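Local coordinates for protein putative hexose oxidase (Nonomuraea sp. ATCC 39727, PDB 5AWV) that probably oxidises a sugar of glycopeptide antibiotics with a doubly covalently bound FAD, and is captured here with teicoplanin, at residues A[425-429]-A[448-453]; A[389-394]-A[440-444]; A[291-297]-A[309-315]. The contacts are given in a common frame with arbitrary orientation. Numbering follows the deposited sequence.

Interaction 1: A[425-429]-A[448-453]; sequences KVNYI and LYADVY. With N1L (2-amino-2-deoxy-beta-D-glucopyranuronic acid), chain B.
Strand 425-429 is extended throughout and runs over the C-terminal end of helix 438-452 (segment 448-452), the two short axes 10.1 Å apart at closest approach and 139° between their N-to-C directions. Y428 and Y449 have the nearest CA atoms, 6.9 Å apart. The bump is the Y428 ring (chi1 m, chi2 88°), laid with one side over a shallow hollow formed by two pairs one helical turn apart, L448/V452 and Y449/Y453. Along its CD2/CE2 side, L448 CG lies 3.9 Å from Y428 CD2 and V452 CG2 4.1 Å from Y428 CE2; both aliphatic residues are t in chi1. Near Y428 CD1, Y449 (t) turns its edge to the same face in an offset edge-to-face pair, centroids 5.3 Å apart and planes at 89°. Y453 (m), leaving the helix, closes the tip: Y428 OH and Y453 OH are hydrogen-bonded at 2.7 Å. V426 CG1 (chi1 p) touches Y453 OH at 3.6 Å. This is an aromatic cluster in a sheet-helix interface. N427 points away from the helix and lines the N1L pocket. Strand 424-432 lies between strands 395-402 and 363-371, with Y449 OH bonded to A368 O, while helix 377-387 packs beside L448 and V452.

Interaction 2: A[389-394]-A[440-444]; sequences HMDGID and KHLTW
A histidine ring accepts a hydrogen bond from a main-chain NH here: D394 N donates to H441 NE2 at 3.1 Å and 167°, tying a loop to the side of helix 440-444. The loop makes a type II beta turn from M390 to I393, closed by I393 N to M390 O at 3.2 Å. G392 (phi/psi 87/-2) takes the turn position where a CB would jam against the preceding carbonyl and collide with K440 CE. K440, extended up to a p chi4, lays its CE 3.3 Å from D391 O and 3.5 Å from G392 CA. In register, I393 faces H441 (CA atoms 6.1 Å apart) and M390 faces W444 (7.3 Å). I393 (m, m) is the wedge: its CD1 sits 4.3 Å from the centroid of the H441 ring (m) and its CG1 4.1 Å from that of the W444 five-membered ring (t, chi2 80°), both CH-pi contacts over a face. M390 (p, t, m) adds an oblique Met-aromatic contact, SD 5.1 Å from the centroid of the W444 six-membered ring. W444 NE1 bonds only weakly to H389 O (3.3 Å, 125°) and also bonds N386 O. D394, whose OD2 is held by A433 N, touches the bound T55 acyl chain. Since H441 ND1 is hydrogen-bonded to N437 O, the two bonds together imply a neutral imidazole protonated on ND1.

Interaction 3: A[291-297]-A[309-315]; sequences LWSQLMI and FMMPIQV
Strands 291-297 and 309-315 form an antiparallel beta hairpin, axes 4.8 Å apart and at 171°. Main-chain hydrogen bonds come first. W292 and Q314 make a hydrogen-bonded pair (W292 N to Q314 O 2.9 Å, Q314 N to W292 O 2.8 Å), as do M296 and M310 (M296 N to M310 O 2.8 Å, M310 N to M296 O 2.9 Å). Between them, Q294 N reaches P312 O at 3.0 Å, but P312 has no NH to return. CA-H...O contacts add to the ladder, such as M311 CA to Q294 O at 3.2 Å. Apolar contacts follow. L291 CD1 meets V315 CG2 at 3.6 Å, and I297 CG2 lies over the F309 ring, 4.2 Å from its centroid, on the face covered by helices 264-280 and 322-334. On the opposite face M296 SD (m, t, p) sits 3.6 Å from P312 CD. The main chain is satisfied largely by sheet bonds, P312 leaving Q294 O a CA-H contact; W292, Q294, M296 and P312 pack against bound teicoplanin.

From the N terminus, interaction 3 closes first and locally, with 11 residues between its segments: a hairpin at the middle of the seven-stranded antiparallel sheet. The chain later leaves helix 377-387 through loop 389-394, which opens interaction 2, then runs through strand 395-402, the sheet neighbour of 291-298, into strand 424-432, where 425-429 opens interaction 1. Helix 438-452 closes both, 440-444 first and 448-453 after it, so interactions 1 and 2 cross rather than nest. They touch where W444 CZ3 lies 3.6 Å from I429 O. One helix therefore ties the loop to the sheet, while interaction 3, about 7 Å away at nearest atoms from each, reaches interaction 1 through the shared sheet.

Interaction 1: A[425-429]-A[448-453]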
loop_
_atom_site.group_PDB
_atom_site.type_symbol
_atom_site.label_atom_id
_atom_site.label_comp_id
_atom_site.label_asym_id
_atom_site.label_seq_id
_atom_site.Cartn_x
_atom_site.Cartn_y
_atom_site.Cartn_z
ATOM N N LYS A 425 -2.078 15.454 0.079
ATOM C CA LYS A 425 -3.046 14.556 -0.396
ATOM C C LYS A 425 -4.233 14.787 0.527
ATOM O O LYS A 425 -4.069 14.964 1.761
ATOM C CB LYS A 425 -2.618 13.107 -0.369
ATOM C CG LYS A 425 -1.298 12.785 -1.170
ATOM C CD LYS A 425 -1.358 11.331 -1.694
ATOM C CE LYS A 425 0.045 10.967 -2.260
ATOM N NZ LYS A 425 -0.046 9.766 -3.114
ATOM N N VAL A 426 -5.401 14.755 -0.025
ATOM C CA VAL A 426 -6.604 14.938 0.860
ATOM C C VAL A 426 -7.498 13.729 0.797
ATOM O O VAL A 426 -7.953 13.350 -0.304
ATOM C CB VAL A 426 -7.309 16.325 0.629
ATOM C CG1 VAL A 426 -7.676 16.579 -0.786
ATOM C CG2 VAL A 426 -8.645 16.411 1.432
ATOM N N ASN A 427 -7.872 13.198 1.959
ATOM C CA ASN A 427 -8.776 12.118 2.051
ATOM C C ASN A 427 -10.081 12.503 2.749
ATOM O O ASN A 427 -10.103 13.309 3.695
ATOM C CB ASN A 427 -8.147 10.919 2.782
ATOM C CG ASN A 427 -7.117 10.182 1.915
ATOM O OD1 ASN A 427 -6.964 10.478 0.745
ATOM N ND2 ASN A 427 -6.416 9.257 2.498
ATOM N N TYR A 428 -11.134 11.929 2.244
ATOM C CA TYR A 428 -12.530 12.091 2.702
ATOM C C TYR A 428 -13.031 10.739 3.096
ATOM O O TYR A 428 -13.270 9.862 2.250
ATOM C CB TYR A 428 -13.352 12.780 1.588
ATOM C CG TYR A 428 -12.752 14.067 1.009
ATOM C CD1 TYR A 428 -11.866 14.017 -0.046
ATOM C CD2 TYR A 428 -13.063 15.341 1.516
ATOM C CE1 TYR A 428 -11.342 15.135 -0.616
ATOM C CE2 TYR A 428 -12.522 16.474 0.949
ATOM C CZ TYR A 428 -11.660 16.368 -0.114
ATOM O OH TYR A 428 -11.093 17.490 -0.644
ATOM N N ILE A 429 -13.201 10.532 4.410
ATOM C CA ILE A 429 -13.301 9.234 5.048
ATOM C C ILE A 429 -14.579 9.059 5.834
ATOM O O ILE A 429 -14.998 9.976 6.503
ATOM C CB ILE A 429 -12.158 9.012 6.031
ATOM C CG1 ILE A 429 -10.810 9.164 5.321
ATOM C CG2 ILE A 429 -12.149 7.595 6.642
ATOM C CD1 ILE A 429 -9.692 9.459 6.267
ATOM N N LEU A 448 -20.141 15.312 0.959
ATOM C CA LEU A 448 -18.925 16.038 1.342
ATOM C C LEU A 448 -17.996 16.255 0.128
ATOM O O LEU A 448 -17.588 17.396 -0.201
ATOM C CB LEU A 448 -18.225 15.291 2.444
ATOM C CG LEU A 448 -16.754 15.653 2.739
ATOM C CD1 LEU A 448 -16.649 17.080 3.194
ATOM C CD2 LEU A 448 -16.239 14.722 3.826
ATOM N N TYR A 449 -17.796 15.156 -0.629
ATOM C CA TYR A 449 -16.869 15.182 -1.750
ATOM C C TYR A 449 -17.401 15.995 -2.861
ATOM O O TYR A 449 -16.722 16.869 -3.329
ATOM C CB TYR A 449 -16.566 13.739 -2.189
ATOM C CG TYR A 449 -15.396 13.546 -3.110
ATOM C CD1 TYR A 449 -14.127 13.357 -2.577
ATOM C CD2 TYR A 449 -15.611 13.265 -4.454
ATOM C CE1 TYR A 449 -13.051 12.972 -3.375
ATOM C CE2 TYR A 449 -14.553 12.898 -5.279
ATOM C CZ TYR A 449 -13.263 12.784 -4.731
ATOM O OH TYR A 449 -12.211 12.428 -5.545
ATOM N N ALA A 450 -18.666 15.745 -3.252
ATOM C CA ALA A 450 -19.327 16.479 -4.321
ATOM C C ALA A 450 -19.446 17.983 -3.991
ATOM O O ALA A 450 -19.239 18.823 -4.868
ATOM C CB ALA A 450 -20.705 15.894 -4.607
ATOM N N ASP A 451 -19.630 18.323 -2.722
ATOM C CA ASP A 451 -19.755 19.781 -2.358
ATOM C C ASP A 451 -18.392 20.429 -2.496
ATOM O O ASP A 451 -18.219 21.537 -3.099
ATOM C CB ASP A 451 -20.253 19.978 -0.947
ATOM C CG ASP A 451 -21.749 19.634 -0.773
ATOM O OD1 ASP A 451 -22.461 19.357 -1.748
ATOM O OD2 ASP A 451 -22.183 19.588 0.366
ATOM N N VAL A 452 -17.386 19.751 -1.973
ATOM C CA VAL A 452 -16.028 20.287 -2.111
ATOM C C VAL A 452 -15.655 20.515 -3.561
ATOM O O VAL A 452 -15.144 21.571 -3.895
ATOM C CB VAL A 452 -15.004 19.372 -1.382
ATOM C CG1 VAL A 452 -13.576 19.752 -1.698
ATOM C CG2 VAL A 452 -15.235 19.431 0.082
ATOM N N TYR A 453 -15.978 19.538 -4.423
ATOM C CA TYR A 453 -15.588 19.567 -5.819
ATOM C C TYR A 453 -16.739 20.026 -6.735
ATOM O O TYR A 453 -16.695 19.785 -7.947
ATOM C CB TYR A 453 -14.967 18.221 -6.268
ATOM C CG TYR A 453 -13.673 17.922 -5.477
ATOM C CD1 TYR A 453 -12.531 18.729 -5.615
ATOM C CD2 TYR A 453 -13.630 16.894 -4.560
ATOM C CE1 TYR A 453 -11.373 18.477 -4.882
ATOM C CE2 TYR A 453 -12.485 16.698 -3.796
ATOM C CZ TYR A 453 -11.393 17.462 -3.990
ATOM O OH TYR A 453 -10.279 17.201 -3.198
HETATM C C1 N1L B . -5.804 4.599 7.197
HETATM C C2 N1L B . -7.263 5.095 6.718
HETATM C C3 N1L B . -7.398 5.168 5.185
HETATM C C4 N1L B . -6.286 6.062 4.678
HETATM C C5 N1L B . -4.921 5.375 4.955
HETATM C C6 N1L B . -3.721 6.149 4.348
HETATM N N2 N1L B . -8.356 4.268 7.225
HETATM O O3 N1L B . -8.709 5.788 4.777
HETATM O O4 N1L B . -6.470 6.390 3.209
HETATM O O5 N1L B . -4.702 5.307 6.420
HETATM O O6B N1L B . -3.157 7.140 5.200
HETATM O O6A N1L B . -4.107 6.878 3.253
#

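Interaction 2: A[389-394]-A[440-444]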
loop_
_atom_site.group_PDB
_atom_site.type_symbol
_atom_site.label_atom_id
_atom_site.label_comp_id
_atom_site.label_asym_id
_atom_site.label_seq_id
_atom_site.Cartn_x
_atom_site.Cartn_y
_atom_site.Cartn_z
ATOM N N HIS A 389 -22.519 18.599 10.213
ATOM C CA HIS A 389 -23.816 17.971 9.946
ATOM C C HIS A 389 -23.669 16.499 9.613
ATOM O O HIS A 389 -23.818 16.035 8.485
ATOM C CB HIS A 389 -24.558 18.804 8.931
ATOM C CG HIS A 389 -24.844 20.166 9.513
ATOM N ND1 HIS A 389 -24.151 21.306 9.146
ATOM C CD2 HIS A 389 -25.627 20.522 10.573
ATOM C CE1 HIS A 389 -24.556 22.323 9.903
ATOM N NE2 HIS A 389 -25.463 21.875 10.766
ATOM N N MET A 390 -23.308 15.783 10.658
ATOM C CA MET A 390 -22.999 14.356 10.551
ATOM C C MET A 390 -23.765 13.545 11.584
ATOM O O MET A 390 -23.221 12.688 12.285
ATOM C CB MET A 390 -21.454 14.153 10.583
ATOM C CG MET A 390 -20.690 14.480 11.828
ATOM S SD MET A 390 -18.900 14.649 11.367
ATOM C CE MET A 390 -18.483 12.959 11.407
ATOM N N ASP A 391 -25.058 13.839 11.704
ATOM C CA ASP A 391 -25.904 13.062 12.591
ATOM C C ASP A 391 -26.072 11.665 11.996
ATOM O O ASP A 391 -26.344 11.513 10.819
ATOM C CB ASP A 391 -27.272 13.736 12.771
ATOM C CG ASP A 391 -27.199 14.987 13.692
ATOM O OD1 ASP A 391 -26.262 15.074 14.533
ATOM O OD2 ASP A 391 -28.084 15.880 13.583
ATOM N N GLY A 392 -25.851 10.681 12.832
ATOM C CA GLY A 392 -25.940 9.278 12.443
ATOM C C GLY A 392 -24.640 8.721 11.874
ATOM O O GLY A 392 -24.556 7.539 11.600
ATOM N N ILE A 393 -23.615 9.550 11.752
ATOM C CA ILE A 393 -22.351 9.121 11.157
ATOM C C ILE A 393 -21.451 8.685 12.249
ATOM O O ILE A 393 -21.127 9.494 13.130
ATOM C CB ILE A 393 -21.686 10.256 10.361
ATOM C CG1 ILE A 393 -22.681 10.820 9.377
ATOM C CG2 ILE A 393 -20.354 9.751 9.758
ATOM C CD1 ILE A 393 -23.246 9.736 8.437
ATOM N N ASP A 394 -21.076 7.403 12.251
ATOM C CA ASP A 394 -20.174 6.865 13.234
ATOM C C ASP A 394 -18.789 7.507 13.245
ATOM O O ASP A 394 -18.271 7.883 14.306
ATOM C CB ASP A 394 -19.993 5.342 13.064
ATOM C CG ASP A 394 -21.277 4.525 13.358
ATOM O OD1 ASP A 394 -22.239 5.099 13.880
ATOM O OD2 ASP A 394 -21.308 3.319 13.024
ATOM N N LYS A 440 -26.380 5.361 4.573
ATOM C CA LYS A 440 -26.378 6.703 5.191
ATOM C C LYS A 440 -24.914 7.312 5.236
ATOM O O LYS A 440 -24.716 8.523 5.005
ATOM C CB LYS A 440 -26.941 6.583 6.592
ATOM C CG LYS A 440 -27.166 7.880 7.289
ATOM C CD LYS A 440 -27.644 7.603 8.718
ATOM C CE LYS A 440 -27.809 8.899 9.517
ATOM N NZ LYS A 440 -28.883 9.823 9.037
ATOM N N HIS A 441 -23.938 6.462 5.512
ATOM C CA HIS A 441 -22.524 6.889 5.501
ATOM C C HIS A 441 -21.997 7.163 4.084
ATOM O O HIS A 441 -21.333 8.153 3.871
ATOM C CB HIS A 441 -21.652 5.902 6.157
ATOM C CG HIS A 441 -21.887 5.751 7.613
ATOM N ND1 HIS A 441 -23.055 5.215 8.124
ATOM C CD2 HIS A 441 -21.115 6.070 8.677
ATOM C CE1 HIS A 441 -22.988 5.212 9.442
ATOM N NE2 HIS A 441 -21.829 5.724 9.804
ATOM N N LEU A 442 -22.310 6.305 3.114
ATOM C CA LEU A 442 -21.986 6.577 1.740
ATOM C C LEU A 442 -22.567 7.893 1.317
ATOM O O LEU A 442 -21.920 8.672 0.643
ATOM C CB LEU A 442 -22.462 5.466 0.808
ATOM C CG LEU A 442 -21.767 4.082 0.990
ATOM C CD1 LEU A 442 -22.198 3.094 -0.083
ATOM C CD2 LEU A 442 -20.249 4.144 0.989
ATOM N N THR A 443 -23.816 8.137 1.675
ATOM C CA THR A 443 -24.456 9.384 1.317
ATOM C C THR A 443 -23.706 10.617 1.811
ATOM O O THR A 443 -23.525 11.575 1.070
ATOM C CB THR A 443 -25.941 9.395 1.810
ATOM O OG1 THR A 443 -26.671 8.396 1.064
ATOM C CG2 THR A 443 -26.562 10.744 1.569
ATOM N N TRP A 444 -23.316 10.554 3.065
ATOM C CA TRP A 444 -22.637 11.644 3.749
ATOM C C TRP A 444 -21.268 11.940 3.092
ATOM O O TRP A 444 -20.947 13.043 2.757
ATOM C CB TRP A 444 -22.505 11.266 5.217
ATOM C CG TRP A 444 -21.807 12.367 5.947
ATOM C CD1 TRP A 444 -22.362 13.520 6.382
ATOM C CD2 TRP A 444 -20.376 12.477 6.196
ATOM N NE1 TRP A 444 -21.391 14.350 6.943
ATOM C CE2 TRP A 444 -20.168 13.727 6.871
ATOM C CE3 TRP A 444 -19.279 11.620 5.990
ATOM C CZ2 TRP A 444 -18.876 14.195 7.248
ATOM C CZ3 TRP A 444 -17.987 12.053 6.419
ATOM C CH2 TRP A 444 -17.806 13.341 7.032
#

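Interaction 3: A[291-297]-A[309-315]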
loop_
_atom_site.group_PDB
_atom_site.type_symbol
_atom_site.label_atom_id
_atom_site.label_comp_id
_atom_site.label_asym_id
_atom_site.label_seq_id
_atom_site.Cartn_x
_atom_site.Cartn_y
_atom_site.Cartn_z
ATOM N N LEU A 291 10.180 17.417 7.609
ATOM C CA LEU A 291 8.960 17.504 8.421
ATOM C C LEU A 291 7.776 16.944 7.663
ATOM O O LEU A 291 7.610 17.119 6.413
ATOM C CB LEU A 291 8.659 18.994 8.742
ATOM C CG LEU A 291 7.437 19.302 9.618
ATOM C CD1 LEU A 291 7.612 20.536 10.517
ATOM C CD2 LEU A 291 6.141 19.440 8.810
ATOM N N TRP A 292 6.931 16.311 8.410
ATOM C CA TRP A 292 5.667 15.849 7.924
ATOM C C TRP A 292 4.599 15.970 8.989
ATOM O O TRP A 292 4.837 15.822 10.176
ATOM C CB TRP A 292 5.792 14.351 7.548
ATOM C CG TRP A 292 4.482 13.746 7.066
ATOM C CD1 TRP A 292 3.947 13.763 5.795
ATOM C CD2 TRP A 292 3.597 12.969 7.855
ATOM N NE1 TRP A 292 2.768 13.098 5.765
ATOM C CE2 TRP A 292 2.523 12.572 7.009
ATOM C CE3 TRP A 292 3.594 12.571 9.188
ATOM C CZ2 TRP A 292 1.426 11.854 7.486
ATOM C CZ3 TRP A 292 2.479 11.870 9.678
ATOM C CH2 TRP A 292 1.439 11.474 8.817
ATOM N N SER A 293 3.407 16.247 8.533
ATOM C CA SER A 293 2.248 16.306 9.414
ATOM C C SER A 293 1.021 15.915 8.695
ATOM O O SER A 293 0.970 15.903 7.459
ATOM C CB SER A 293 2.110 17.731 9.990
ATOM O OG SER A 293 1.764 18.651 8.974
ATOM N N GLN A 294 0.016 15.555 9.461
ATOM C CA GLN A 294 -1.286 15.485 8.866
ATOM C C GLN A 294 -2.400 16.035 9.708
ATOM O O GLN A 294 -2.457 15.729 10.888
ATOM C CB GLN A 294 -1.622 14.049 8.417
ATOM C CG GLN A 294 -1.803 13.008 9.415
ATOM C CD GLN A 294 -2.266 11.665 8.755
ATOM O OE1 GLN A 294 -2.036 11.399 7.605
ATOM N NE2 GLN A 294 -2.915 10.848 9.518
ATOM N N LEU A 295 -3.244 16.813 9.082
ATOM C CA LEU A 295 -4.352 17.454 9.744
ATOM C C LEU A 295 -5.564 16.593 9.637
ATOM O O LEU A 295 -6.098 16.410 8.590
ATOM C CB LEU A 295 -4.531 18.889 9.239
ATOM C CG LEU A 295 -5.706 19.713 9.852
ATOM C CD1 LEU A 295 -5.587 19.876 11.379
ATOM C CD2 LEU A 295 -5.865 21.040 9.193
ATOM N N MET A 296 -6.010 16.059 10.768
ATOM C CA MET A 296 -7.069 15.093 10.792
ATOM C C MET A 296 -8.302 15.785 11.380
ATOM O O MET A 296 -8.271 16.167 12.540
ATOM C CB MET A 296 -6.661 13.921 11.595
ATOM C CG MET A 296 -5.375 13.190 11.053
ATOM S SD MET A 296 -4.574 12.165 12.305
ATOM C CE MET A 296 -5.659 10.786 12.130
ATOM N N ILE A 297 -9.304 15.997 10.545
ATOM C CA ILE A 297 -10.474 16.764 10.873
ATOM C C ILE A 297 -11.578 15.716 10.975
ATOM O O ILE A 297 -12.329 15.478 10.030
ATOM C CB ILE A 297 -10.796 17.832 9.858
ATOM C CG1 ILE A 297 -9.591 18.707 9.536
ATOM C CG2 ILE A 297 -11.960 18.698 10.339
ATOM C CD1 ILE A 297 -9.786 19.509 8.294
ATOM N N PHE A 309 -9.949 15.438 16.177
ATOM C CA PHE A 309 -9.547 16.625 15.491
ATOM C C PHE A 309 -8.156 16.923 15.999
ATOM O O PHE A 309 -7.991 17.408 17.122
ATOM C CB PHE A 309 -10.540 17.738 15.837
ATOM C CG PHE A 309 -10.520 18.931 14.901
ATOM C CD1 PHE A 309 -9.458 19.183 13.973
ATOM C CD2 PHE A 309 -11.533 19.854 14.966
ATOM C CE1 PHE A 309 -9.457 20.288 13.217
ATOM C CE2 PHE A 309 -11.575 20.937 14.112
ATOM C CZ PHE A 309 -10.531 21.165 13.221
ATOM N N MET A 310 -7.117 16.547 15.211
ATOM C CA MET A 310 -5.762 16.604 15.674
ATOM C C MET A 310 -4.763 16.647 14.509
ATOM O O MET A 310 -5.133 16.382 13.387
ATOM C CB MET A 310 -5.491 15.405 16.531
ATOM C CG MET A 310 -5.788 14.106 15.858
ATOM S SD MET A 310 -5.050 12.819 16.854
ATOM C CE MET A 310 -5.890 11.507 16.021
ATOM N N MET A 311 -3.512 16.935 14.813
ATOM C CA MET A 311 -2.471 17.117 13.798
ATOM C C MET A 311 -1.201 16.537 14.328
ATOM O O MET A 311 -0.424 17.219 15.009
ATOM C CB MET A 311 -2.334 18.573 13.378
ATOM C CG MET A 311 -1.343 18.787 12.271
ATOM S SD MET A 311 -1.156 20.493 11.711
ATOM C CE MET A 311 -0.048 21.098 12.986
ATOM N N PRO A 312 -0.983 15.254 14.073
ATOM C CA PRO A 312 0.345 14.733 14.409
ATOM C C PRO A 312 1.414 15.366 13.506
ATOM O O PRO A 312 1.152 15.656 12.285
ATOM C CB PRO A 312 0.223 13.197 14.151
ATOM C CG PRO A 312 -1.242 12.981 13.995
ATOM C CD PRO A 312 -1.910 14.230 13.598
ATOM N N ILE A 313 2.588 15.557 14.062
ATOM C CA ILE A 313 3.724 16.100 13.353
ATOM C C ILE A 313 4.967 15.293 13.711
ATOM O O ILE A 313 5.174 14.901 14.887
ATOM C CB ILE A 313 3.989 17.555 13.771
ATOM C CG1 ILE A 313 2.694 18.343 13.761
ATOM C CG2 ILE A 313 5.087 18.208 12.949
ATOM C CD1 ILE A 313 2.825 19.615 14.570
ATOM N N GLN A 314 5.850 15.120 12.742
ATOM C CA GLN A 314 7.172 14.630 13.054
ATOM C C GLN A 314 8.220 15.288 12.261
ATOM O O GLN A 314 7.997 15.670 11.084
ATOM C CB GLN A 314 7.193 13.115 12.851
ATOM C CG GLN A 314 6.893 12.676 11.480
ATOM C CD GLN A 314 6.954 11.113 11.301
ATOM O OE1 GLN A 314 7.796 10.601 10.593
ATOM N NE2 GLN A 314 6.085 10.434 11.939
ATOM N N VAL A 315 9.396 15.407 12.839
ATOM C CA VAL A 315 10.528 15.976 12.139
ATOM C C VAL A 315 11.742 15.134 12.408
ATOM O O VAL A 315 11.920 14.643 13.523
ATOM C CB VAL A 315 10.806 17.405 12.665
ATOM C CG1 VAL A 315 11.885 18.130 11.883
ATOM C CG2 VAL A 315 9.525 18.186 12.544
#